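Local coordinates for putative beta-glucosidase (Bifidobacterium adolescentis, PDB 5WAB), which hydrolyses beta-glucosidic linkages as a family 3 glycoside hydrolase and probably also releases terminal arabinopyranosyl units from the ginsenoside Rb2, at residues Val586-Arg597 and Phe620-Tyr629; Asp636-Val646 and Val658-Lys668. All coordinates share one frame; numbering follows the deposited sequence.

Contact 1 (Val586-Arg597 and Phe620-Tyr629); sequences VYVAPGKAAVAR and FDLDERAFAY
Val586 and Val588 of strand 586-590 point into the interface between the two sheets of the fibronectin type III-like beta-sandwich and meet Phe620 and Leu622 of strand 620-622 from the opposing sheet. The two strand segments run at 28° to each other with their axes 9.9 Å apart, the relation of facing sheets and not of neighbours within one, and no hydrogen bond crosses. The apolar contacts lead. Val586 CG2 sits almost exactly over the centre of the Phe620 ring, 3.4 Å from its centroid, a CH-pi contact; the two side chains run alongside in opposite senses. Val588 sets both methyls against Ala626 and Phe627: CG1 lies 3.7 Å from Phe627 CD1, and both methyls approach Ala626 O, CG2 also nearing the Leu622 side chain. The Phe627 ring in turn meets Tyr644 edge-to-face, and Val568 of strand 566-574 packs on Phe620 and Leu622.

A second aromatic group of contacts forms where the chain leaves the strand. Val595 CG2, lodged between its own backbone N and carbonyl carbon (chi1 -57° for CG1), stands over the face of Tyr629, 3.5 Å from the ring centroid, and Ala593 CB approaches the same ring obliquely. The Tyr629 hydroxyl is hydrogen-bonded to Glu640 and His638.

The polar element is Arg597. Its guanidinium plane is turned 63° from the Tyr629 ring and lies between Tyr629 CB on one face and Pro590 CG on the other; Phe627 O lies at the guanidinium edge, near its plane, 3.6 Å from Arg597 NH1.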
loop_
_atom_site.group_PDB
_atom_site.type_symbol
_atom_site.label_atom_id
_atom_site.label_comp_id
_atom_site.label_asym_id
_atom_site.label_seq_id
_atom_site.Cartn_x
_atom_site.Cartn_y
_atom_site.Cartn_z
ATOM N N VAL A 586 -4.356 -13.758 10.886
ATOM C CA VAL A 586 -4.212 -15.192 10.669
ATOM C C VAL A 586 -3.010 -15.415 9.765
ATOM O O VAL A 586 -2.918 -14.814 8.688
ATOM C CB VAL A 586 -5.480 -15.815 10.053
ATOM C CG1 VAL A 586 -5.239 -17.281 9.709
ATOM C CG2 VAL A 586 -6.658 -15.671 11.001
ATOM N N TYR A 587 -2.083 -16.256 10.216
ATOM C CA TYR A 587 -0.913 -16.650 9.448
ATOM C C TYR A 587 -0.957 -18.148 9.179
ATOM O O TYR A 587 -1.535 -18.914 9.954
ATOM C CB TYR A 587 0.384 -16.286 10.191
ATOM C CG TYR A 587 0.571 -14.800 10.401
ATOM C CD1 TYR A 587 -0.071 -14.137 11.436
ATOM C CD2 TYR A 587 1.405 -14.066 9.573
ATOM C CE1 TYR A 587 0.096 -12.784 11.626
ATOM C CE2 TYR A 587 1.578 -12.714 9.756
ATOM C CZ TYR A 587 0.921 -12.078 10.783
ATOM O OH TYR A 587 1.096 -10.728 10.964
ATOM N N VAL A 588 -0.362 -18.566 8.067
ATOM C CA VAL A 588 -0.243 -19.981 7.736
ATOM C C VAL A 588 1.228 -20.355 7.817
ATOM O O VAL A 588 2.060 -19.787 7.099
ATOM C CB VAL A 588 -0.824 -20.302 6.350
ATOM C CG1 VAL A 588 -0.407 -21.699 5.915
ATOM C CG2 VAL A 588 -2.344 -20.188 6.381
ATOM N N ALA A 589 1.545 -21.312 8.689
ATOM C CA ALA A 589 2.916 -21.780 8.878
ATOM C C ALA A 589 3.044 -23.178 8.292
ATOM O O ALA A 589 2.653 -24.163 8.938
ATOM C CB ALA A 589 3.302 -21.780 10.361
ATOM N N PRO A 590 3.582 -23.319 7.087
ATOM C CA PRO A 590 3.637 -24.631 6.444
ATOM C C PRO A 590 4.814 -25.452 6.935
ATOM O O PRO A 590 5.829 -24.932 7.404
ATOM C CB PRO A 590 3.793 -24.284 4.961
ATOM C CG PRO A 590 4.555 -22.996 4.987
ATOM C CD PRO A 590 4.091 -22.250 6.210
ATOM N N GLY A 591 4.659 -26.767 6.812
ATOM C CA GLY A 591 5.746 -27.671 7.102
ATOM C C GLY A 591 6.789 -27.684 6.005
ATOM O O GLY A 591 6.714 -26.946 5.024
ATOM N N LYS A 592 7.816 -28.509 6.219
ATOM C CA LYS A 592 8.893 -28.647 5.249
ATOM C C LYS A 592 8.321 -29.018 3.886
ATOM O O LYS A 592 7.565 -29.983 3.759
ATOM C CB LYS A 592 9.899 -29.702 5.718
ATOM C CG LYS A 592 11.060 -29.894 4.750
ATOM C CD LYS A 592 11.865 -28.614 4.577
ATOM C CE LYS A 592 13.003 -28.760 3.566
ATOM N NZ LYS A 592 14.013 -29.793 3.956
ATOM N N ALA A 593 8.696 -28.251 2.866
ATOM C CA ALA A 593 8.163 -28.408 1.521
ATOM C C ALA A 593 9.295 -28.623 0.526
ATOM O O ALA A 593 10.478 -28.480 0.848
ATOM C CB ALA A 593 7.323 -27.190 1.109
ATOM N N ALA A 594 8.915 -28.965 -0.708
ATOM C CA ALA A 594 9.889 -29.169 -1.770
ATOM C C ALA A 594 10.565 -27.878 -2.194
ATOM O O ALA A 594 11.572 -27.932 -2.907
ATOM C CB ALA A 594 9.225 -29.819 -2.984
ATOM N N VAL A 595 10.028 -26.726 -1.799
ATOM C CA VAL A 595 10.633 -25.434 -2.079
ATOM C C VAL A 595 10.826 -24.686 -0.766
ATOM O O VAL A 595 10.204 -24.994 0.255
ATOM C CB VAL A 595 9.792 -24.591 -3.062
ATOM C CG1 VAL A 595 9.589 -25.349 -4.363
ATOM C CG2 VAL A 595 8.448 -24.228 -2.436
ATOM N N ALA A 596 11.714 -23.695 -0.810
ATOM C CA ALA A 596 11.933 -22.821 0.334
ATOM C C ALA A 596 10.727 -21.910 0.537
ATOM O O ALA A 596 10.220 -21.310 -0.419
ATOM C CB ALA A 596 13.199 -21.995 0.132
ATOM N N ARG A 597 10.257 -21.821 1.777
ATOM C CA ARG A 597 9.095 -21.022 2.126
ATOM C C ARG A 597 9.344 -20.287 3.434
ATOM O O ARG A 597 10.031 -20.807 4.322
ATOM C CB ARG A 597 7.832 -21.889 2.254
ATOM C CG ARG A 597 7.547 -22.765 1.041
ATOM C CD ARG A 597 6.103 -23.221 1.036
ATOM N NE ARG A 597 5.198 -22.081 0.941
ATOM C CZ ARG A 597 3.881 -22.167 1.057
ATOM N NH1 ARG A 597 3.313 -23.343 1.277
ATOM N NH2 ARG A 597 3.133 -21.075 0.962
ATOM N N PHE A 620 -12.591 -16.846 9.545
ATOM C CA PHE A 620 -11.687 -16.671 8.419
ATOM C C PHE A 620 -11.815 -17.874 7.498
ATOM O O PHE A 620 -11.748 -19.017 7.957
ATOM C CB PHE A 620 -10.229 -16.533 8.884
ATOM C CG PHE A 620 -9.993 -15.423 9.884
ATOM C CD1 PHE A 620 -9.606 -14.159 9.466
ATOM C CD2 PHE A 620 -10.127 -15.657 11.245
ATOM C CE1 PHE A 620 -9.377 -13.147 10.385
ATOM C CE2 PHE A 620 -9.896 -14.650 12.165
ATOM C CZ PHE A 620 -9.519 -13.395 11.735
ATOM N N ASP A 621 -12.014 -17.616 6.208
ATOM C CA ASP A 621 -11.937 -18.652 5.188
ATOM C C ASP A 621 -10.505 -18.728 4.673
ATOM O O ASP A 621 -9.895 -17.701 4.362
ATOM C CB ASP A 621 -12.898 -18.352 4.037
ATOM C CG ASP A 621 -14.332 -18.748 4.346
ATOM O OD1 ASP A 621 -14.543 -19.663 5.172
ATOM O OD2 ASP A 621 -15.253 -18.145 3.757
ATOM N N LEU A 622 -9.971 -19.941 4.585
ATOM C CA LEU A 622 -8.629 -20.185 4.058
ATOM C C LEU A 622 -8.774 -21.066 2.824
ATOM O O LEU A 622 -8.912 -22.286 2.944
ATOM C CB LEU A 622 -7.734 -20.838 5.108
ATOM C CG LEU A 622 -7.385 -19.996 6.338
ATOM C CD1 LEU A 622 -6.516 -20.776 7.327
ATOM C CD2 LEU A 622 -6.689 -18.710 5.907
ATOM N N ASP A 623 -8.757 -20.455 1.641
ATOM C CA ASP A 623 -8.909 -21.225 0.417
ATOM C C ASP A 623 -7.608 -21.960 0.099
ATOM O O ASP A 623 -6.633 -21.913 0.856
ATOM C CB ASP A 623 -9.327 -20.319 -0.741
ATOM C CG ASP A 623 -8.330 -19.190 -1.006
ATOM O OD1 ASP A 623 -7.189 -19.236 -0.502
ATOM O OD2 ASP A 623 -8.697 -18.244 -1.732
ATOM N N GLU A 624 -7.589 -22.640 -1.048
ATOM C CA GLU A 624 -6.399 -23.392 -1.430
ATOM C C GLU A 624 -5.184 -22.484 -1.599
ATOM O O GLU A 624 -4.053 -22.912 -1.344
ATOM C CB GLU A 624 -6.669 -24.184 -2.705
ATOM C CG GLU A 624 -7.747 -25.238 -2.543
ATOM C CD GLU A 624 -7.931 -26.073 -3.797
ATOM O OE1 GLU A 624 -7.299 -25.747 -4.828
ATOM O OE2 GLU A 624 -8.708 -27.052 -3.755
ATOM N N ARG A 625 -5.391 -21.242 -2.049
ATOM C CA ARG A 625 -4.284 -20.307 -2.206
ATOM C C ARG A 625 -3.663 -19.891 -0.874
ATOM O O ARG A 625 -2.530 -19.398 -0.858
ATOM C CB ARG A 625 -4.742 -19.075 -2.982
ATOM C CG ARG A 625 -4.844 -19.286 -4.496
ATOM C CD ARG A 625 -3.460 -19.339 -5.142
ATOM N NE ARG A 625 -2.729 -18.088 -4.943
ATOM C CZ ARG A 625 -2.824 -17.027 -5.738
ATOM N NH1 ARG A 625 -3.613 -17.061 -6.807
ATOM N NH2 ARG A 625 -2.126 -15.931 -5.461
ATOM N N ALA A 626 -4.363 -20.083 0.245
ATOM C CA ALA A 626 -3.754 -19.802 1.540
ATOM C C ALA A 626 -2.670 -20.808 1.894
ATOM O O ALA A 626 -1.883 -20.552 2.811
ATOM C CB ALA A 626 -4.813 -19.787 2.641
ATOM N N PHE A 627 -2.629 -21.951 1.202
ATOM C CA PHE A 627 -1.671 -23.014 1.478
ATOM C C PHE A 627 -0.785 -23.340 0.284
ATOM O O PHE A 627 -0.019 -24.309 0.345
ATOM C CB PHE A 627 -2.404 -24.284 1.922
ATOM C CG PHE A 627 -3.318 -24.077 3.095
ATOM C CD1 PHE A 627 -2.823 -24.108 4.389
ATOM C CD2 PHE A 627 -4.674 -23.871 2.905
ATOM C CE1 PHE A 627 -3.656 -23.917 5.466
ATOM C CE2 PHE A 627 -5.516 -23.682 3.980
ATOM C CZ PHE A 627 -5.007 -23.705 5.264
ATOM N N ALA A 628 -0.849 -22.561 -0.789
ATOM C CA ALA A 628 -0.201 -22.916 -2.043
ATOM C C ALA A 628 0.977 -21.998 -2.334
ATOM O O ALA A 628 0.886 -20.777 -2.170
ATOM C CB ALA A 628 -1.195 -22.850 -3.205
ATOM N N TYR A 629 2.069 -22.585 -2.806
ATOM C CA TYR A 629 3.181 -21.824 -3.346
ATOM C C TYR A 629 3.186 -21.954 -4.861
ATOM O O TYR A 629 2.521 -22.819 -5.432
ATOM C CB TYR A 629 4.526 -22.293 -2.768
ATOM C CG TYR A 629 4.848 -23.767 -2.975
ATOM C CD1 TYR A 629 5.392 -24.225 -4.172
ATOM C CD2 TYR A 629 4.618 -24.699 -1.962
ATOM C CE1 TYR A 629 5.695 -25.566 -4.357
ATOM C CE2 TYR A 629 4.915 -26.042 -2.140
ATOM C CZ TYR A 629 5.452 -26.468 -3.340
ATOM O OH TYR A 629 5.756 -27.798 -3.517
#

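Contact 2 (Asp636-Val646 and Val658-Lys668); sequences DWHVEAGEYTV and VAVVTLDGDGK
Asp666 OD2 accepts the backbone N-H of Val639 at 2.8 Å, and the exchange is returned by Asp666 N, which donates to Val639 O. The same OD2 is also gripped by Lys668 NZ in a salt bridge; the two donors arrive from opposite faces of the carboxylate plane, Val639 N standing 61° out of it. Lys668 NZ goes on to bond Trp637 O at 3.0 Å, reached through a bend at the last torsion of an otherwise extended chain. Asp666 OD1 lies near the plane of the His638 ring, at its edge, 3.0 Å from His638 CD2.

What sets the carboxylate is an Asx turn: OD1 accepts Lys668 N, and CG lies between the backbone N and carbonyl carbon (chi1 56°). An asparagine here would remove the negative charge and would probably leave the Lys668 ammonium with no carboxylate mate in this turn. Gly665 tucks its CA against Val639 O, where a CB would press on Ala641 N.

Beyond this turn the segments become an antiparallel hairpin at the edge of the fibronectin type III-like sandwich, strand 654-663 being outermost in its sheet. Hydrogen-bonded pairs Tyr644-Val661 and Val646-Ala659 alternate with non-hydrogen-bonded Glu643-Thr662 and Thr645-Val660; Tyr644 N meets Val661 O at 2.7 Å, while Gly642 N to Leu663 O is weak. On the inner face, Leu663 CD1 approaches the Tyr644 ring obliquely, 3.7 Å from Tyr644 CD1, and Val558 of strand 551-560 touches Val646, Ala659 and Val661. On the opposite face, Val660 CG1 packs on Glu643 CB, and a water bridges Glu643 OE2 to Thr662 OG1.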
loop_
_atom_site.group_PDB
_atom_site.type_symbol
_atom_site.label_atom_id
_atom_site.label_comp_id
_atom_site.label_asym_id
_atom_site.label_seq_id
_atom_site.Cartn_x
_atom_site.Cartn_y
_atom_site.Cartn_z
ATOM N N ASP A 636 2.523 -23.490 -12.039
ATOM C CA ASP A 636 1.188 -23.297 -11.493
ATOM C C ASP A 636 1.278 -23.326 -9.975
ATOM O O ASP A 636 2.286 -23.750 -9.402
ATOM C CB ASP A 636 0.215 -24.371 -12.006
ATOM C CG ASP A 636 -1.245 -23.970 -11.855
ATOM O OD1 ASP A 636 -1.518 -22.875 -11.314
ATOM O OD2 ASP A 636 -2.122 -24.746 -12.307
ATOM N N TRP A 637 0.216 -22.858 -9.332
ATOM C CA TRP A 637 0.118 -22.981 -7.886
ATOM C C TRP A 637 0.047 -24.452 -7.492
ATOM O O TRP A 637 -0.436 -25.298 -8.248
ATOM C CB TRP A 637 -1.106 -22.219 -7.377
ATOM C CG TRP A 637 -1.009 -20.751 -7.660
ATOM C CD1 TRP A 637 -1.625 -20.063 -8.665
ATOM C CD2 TRP A 637 -0.209 -19.793 -6.949
ATOM N NE1 TRP A 637 -1.277 -18.734 -8.610
ATOM C CE2 TRP A 637 -0.405 -18.543 -7.571
ATOM C CE3 TRP A 637 0.646 -19.872 -5.842
ATOM C CZ2 TRP A 637 0.226 -17.376 -7.123
ATOM C CZ3 TRP A 637 1.270 -18.711 -5.396
ATOM C CH2 TRP A 637 1.053 -17.480 -6.036
ATOM N N HIS A 638 0.567 -24.764 -6.305
ATOM C CA HIS A 638 0.622 -26.144 -5.838
ATOM C C HIS A 638 0.391 -26.182 -4.335
ATOM O O HIS A 638 1.113 -25.528 -3.579
ATOM C CB HIS A 638 1.966 -26.798 -6.189
ATOM C CG HIS A 638 2.062 -28.237 -5.777
ATOM N ND1 HIS A 638 3.090 -28.725 -5.000
ATOM C CD2 HIS A 638 1.243 -29.289 -6.018
ATOM C CE1 HIS A 638 2.909 -30.017 -4.792
ATOM N NE2 HIS A 638 1.793 -30.383 -5.396
ATOM N N VAL A 639 -0.613 -26.948 -3.912
ATOM C CA VAL A 639 -0.828 -27.266 -2.506
ATOM C C VAL A 639 -0.216 -28.636 -2.264
ATOM O O VAL A 639 -0.640 -29.633 -2.861
ATOM C CB VAL A 639 -2.316 -27.241 -2.123
ATOM C CG1 VAL A 639 -2.484 -27.607 -0.666
ATOM C CG2 VAL A 639 -2.906 -25.867 -2.358
ATOM N N GLU A 640 0.804 -28.671 -1.414
ATOM C CA GLU A 640 1.526 -29.890 -1.090
ATOM C C GLU A 640 0.872 -30.593 0.096
ATOM O O GLU A 640 0.464 -29.949 1.066
ATOM C CB GLU A 640 2.986 -29.539 -0.795
ATOM C CG GLU A 640 3.980 -30.668 -0.936
ATOM C CD GLU A 640 5.410 -30.193 -0.761
ATOM O OE1 GLU A 640 5.811 -29.233 -1.454
ATOM O OE2 GLU A 640 6.131 -30.768 0.078
ATOM N N ALA A 641 0.770 -31.916 0.011
ATOM C CA ALA A 641 0.185 -32.684 1.102
ATOM C C ALA A 641 1.040 -32.573 2.354
ATOM O O ALA A 641 2.272 -32.573 2.288
ATOM C CB ALA A 641 0.042 -34.151 0.709
ATOM N N GLY A 642 0.382 -32.454 3.494
ATOM C CA GLY A 642 1.070 -32.417 4.765
ATOM C C GLY A 642 0.348 -31.508 5.740
ATOM O O GLY A 642 -0.778 -31.077 5.508
ATOM N N GLU A 643 1.039 -31.208 6.834
ATOM C CA GLU A 643 0.460 -30.418 7.909
ATOM C C GLU A 643 0.782 -28.942 7.719
ATOM O O GLU A 643 1.886 -28.575 7.306
ATOM C CB GLU A 643 0.970 -30.906 9.261
ATOM C CG GLU A 643 0.777 -32.392 9.458
ATOM C CD GLU A 643 1.194 -32.850 10.830
ATOM O OE1 GLU A 643 2.143 -32.258 11.375
ATOM O OE2 GLU A 643 0.609 -33.827 11.342
ATOM N N TYR A 644 -0.199 -28.101 8.020
ATOM C CA TYR A 644 -0.056 -26.656 7.965
ATOM C C TYR A 644 -0.546 -26.094 9.286
ATOM O O TYR A 644 -1.635 -26.450 9.746
ATOM C CB TYR A 644 -0.854 -26.046 6.808
ATOM C CG TYR A 644 -0.399 -26.475 5.432
ATOM C CD1 TYR A 644 -0.776 -27.700 4.903
ATOM C CD2 TYR A 644 0.402 -25.649 4.656
ATOM C CE1 TYR A 644 -0.367 -28.092 3.648
ATOM C CE2 TYR A 644 0.814 -26.033 3.396
ATOM C CZ TYR A 644 0.424 -27.257 2.901
ATOM O OH TYR A 644 0.830 -27.653 1.654
ATOM N N THR A 645 0.248 -25.220 9.891
ATOM C CA THR A 645 -0.116 -24.618 11.164
ATOM C C THR A 645 -0.822 -23.295 10.903
ATOM O O THR A 645 -0.285 -22.423 10.210
ATOM C CB THR A 645 1.113 -24.397 12.047
ATOM O OG1 THR A 645 1.667 -25.659 12.436
ATOM C CG2 THR A 645 0.719 -23.629 13.293
ATOM N N VAL A 646 -2.037 -23.163 11.425
ATOM C CA VAL A 646 -2.787 -21.917 11.365
ATOM C C VAL A 646 -2.543 -21.166 12.666
ATOM O O VAL A 646 -2.796 -21.698 13.753
ATOM C CB VAL A 646 -4.285 -22.170 11.142
ATOM C CG1 VAL A 646 -5.036 -20.858 11.108
ATOM C CG2 VAL A 646 -4.498 -22.941 9.852
ATOM N N VAL A 658 -2.746 -21.554 18.140
ATOM C CA VAL A 658 -2.390 -22.243 16.909
ATOM C C VAL A 658 -3.171 -23.547 16.845
ATOM O O VAL A 658 -3.679 -24.047 17.851
ATOM C CB VAL A 658 -0.873 -22.513 16.789
ATOM C CG1 VAL A 658 -0.094 -21.210 16.808
ATOM C CG2 VAL A 658 -0.406 -23.441 17.898
ATOM N N ALA A 659 -3.284 -24.080 15.632
ATOM C CA ALA A 659 -3.933 -25.360 15.398
ATOM C C ALA A 659 -3.401 -25.923 14.093
ATOM O O ALA A 659 -3.134 -25.173 13.153
ATOM C CB ALA A 659 -5.457 -25.223 15.349
ATOM N N VAL A 660 -3.250 -27.241 14.042
ATOM C CA VAL A 660 -2.647 -27.921 12.904
ATOM C C VAL A 660 -3.750 -28.536 12.056
ATOM O O VAL A 660 -4.656 -29.195 12.579
ATOM C CB VAL A 660 -1.644 -28.991 13.368
ATOM C CG1 VAL A 660 -1.103 -29.776 12.179
ATOM C CG2 VAL A 660 -0.513 -28.351 14.155
ATOM N N VAL A 661 -3.689 -28.300 10.748
ATOM C CA VAL A 661 -4.559 -28.974 9.796
ATOM C C VAL A 661 -3.692 -29.756 8.822
ATOM O O VAL A 661 -2.571 -29.355 8.489
ATOM C CB VAL A 661 -5.482 -27.991 9.048
ATOM C CG1 VAL A 661 -6.396 -27.315 10.027
ATOM C CG2 VAL A 661 -4.668 -26.956 8.291
ATOM N N THR A 662 -4.219 -30.890 8.376
ATOM C CA THR A 662 -3.544 -31.763 7.425
ATOM C C THR A 662 -4.318 -31.742 6.110
ATOM O O THR A 662 -5.505 -32.085 6.077
ATOM C CB THR A 662 -3.445 -33.183 7.980
ATOM O OG1 THR A 662 -2.812 -33.144 9.266
ATOM C CG2 THR A 662 -2.623 -34.065 7.049
ATOM N N LEU A 663 -3.660 -31.317 5.039
ATOM C CA LEU A 663 -4.286 -31.220 3.731
ATOM C C LEU A 663 -3.872 -32.388 2.841
ATOM O O LEU A 663 -2.850 -33.035 3.067
ATOM C CB LEU A 663 -3.923 -29.895 3.062
ATOM C CG LEU A 663 -4.218 -28.644 3.883
ATOM C CD1 LEU A 663 -3.927 -27.411 3.049
ATOM C CD2 LEU A 663 -5.650 -28.638 4.394
ATOM N N ASP A 664 -4.695 -32.659 1.819
ATOM C CA ASP A 664 -4.461 -33.805 0.943
ATOM C C ASP A 664 -3.457 -33.525 -0.169
ATOM O O ASP A 664 -2.895 -34.475 -0.722
ATOM C CB ASP A 664 -5.760 -34.275 0.286
ATOM C CG ASP A 664 -6.872 -34.516 1.276
ATOM O OD1 ASP A 664 -6.587 -34.656 2.485
ATOM O OD2 ASP A 664 -8.037 -34.598 0.830
ATOM N N GLY A 665 -3.210 -32.267 -0.498
ATOM C CA GLY A 665 -2.508 -31.958 -1.739
ATOM C C GLY A 665 -3.451 -31.902 -2.925
ATOM O O GLY A 665 -4.500 -32.548 -2.961
ATOM N N ASP A 666 -3.061 -31.122 -3.931
ATOM C CA ASP A 666 -3.939 -30.869 -5.073
ATOM C C ASP A 666 -3.851 -31.927 -6.161
ATOM O O ASP A 666 -4.520 -31.787 -7.185
ATOM C CB ASP A 666 -3.663 -29.481 -5.668
ATOM C CG ASP A 666 -2.221 -29.287 -6.069
ATOM O OD1 ASP A 666 -1.519 -30.288 -6.321
ATOM O OD2 ASP A 666 -1.786 -28.124 -6.147
ATOM N N GLY A 667 -3.026 -32.954 -5.979
ATOM C CA GLY A 667 -2.995 -34.059 -6.911
ATOM C C GLY A 667 -2.275 -33.818 -8.220
ATOM O O GLY A 667 -2.296 -34.707 -9.077
ATOM N N LYS A 668 -1.631 -32.666 -8.405
ATOM C CA LYS A 668 -0.930 -32.400 -9.657
ATOM C C LYS A 668 0.227 -33.373 -9.847
ATOM O O LYS A 668 1.077 -33.530 -8.967
ATOM C CB LYS A 668 -0.428 -30.955 -9.708
ATOM C CG LYS A 668 -1.529 -29.902 -9.799
ATOM C CD LYS A 668 -0.939 -28.506 -9.956
ATOM C CE LYS A 668 -2.027 -27.440 -9.961
ATOM N NZ LYS A 668 -2.669 -27.248 -8.634
HETATM O O HOH W 1 -0.849 -35.425 9.674
#

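In the fold
Both contacts belong to the fibronectin type III-like part of the chain, and they reach the same sheets: strands 580-590 and 642-648 are neighbours in one, and strands 628-631 and 636-639 pair in another. Contact 1 is the buried one, made between facing sheets with apolar and aromatic groups and no cross-segment hydrogen bond. Contact 2 is partly buried and combines a hairpin within one sheet with a charged turn beside strand 636-639, so backbone hydrogen bonds and charge dominate. The two meet directly, with centres about 7 Å apart: Ala589 N lies 2.6 Å from Thr645 O, a probable hydrogen bond, and Arg625 of contact 1 makes a cation-pi contact with Trp637 of contact 2.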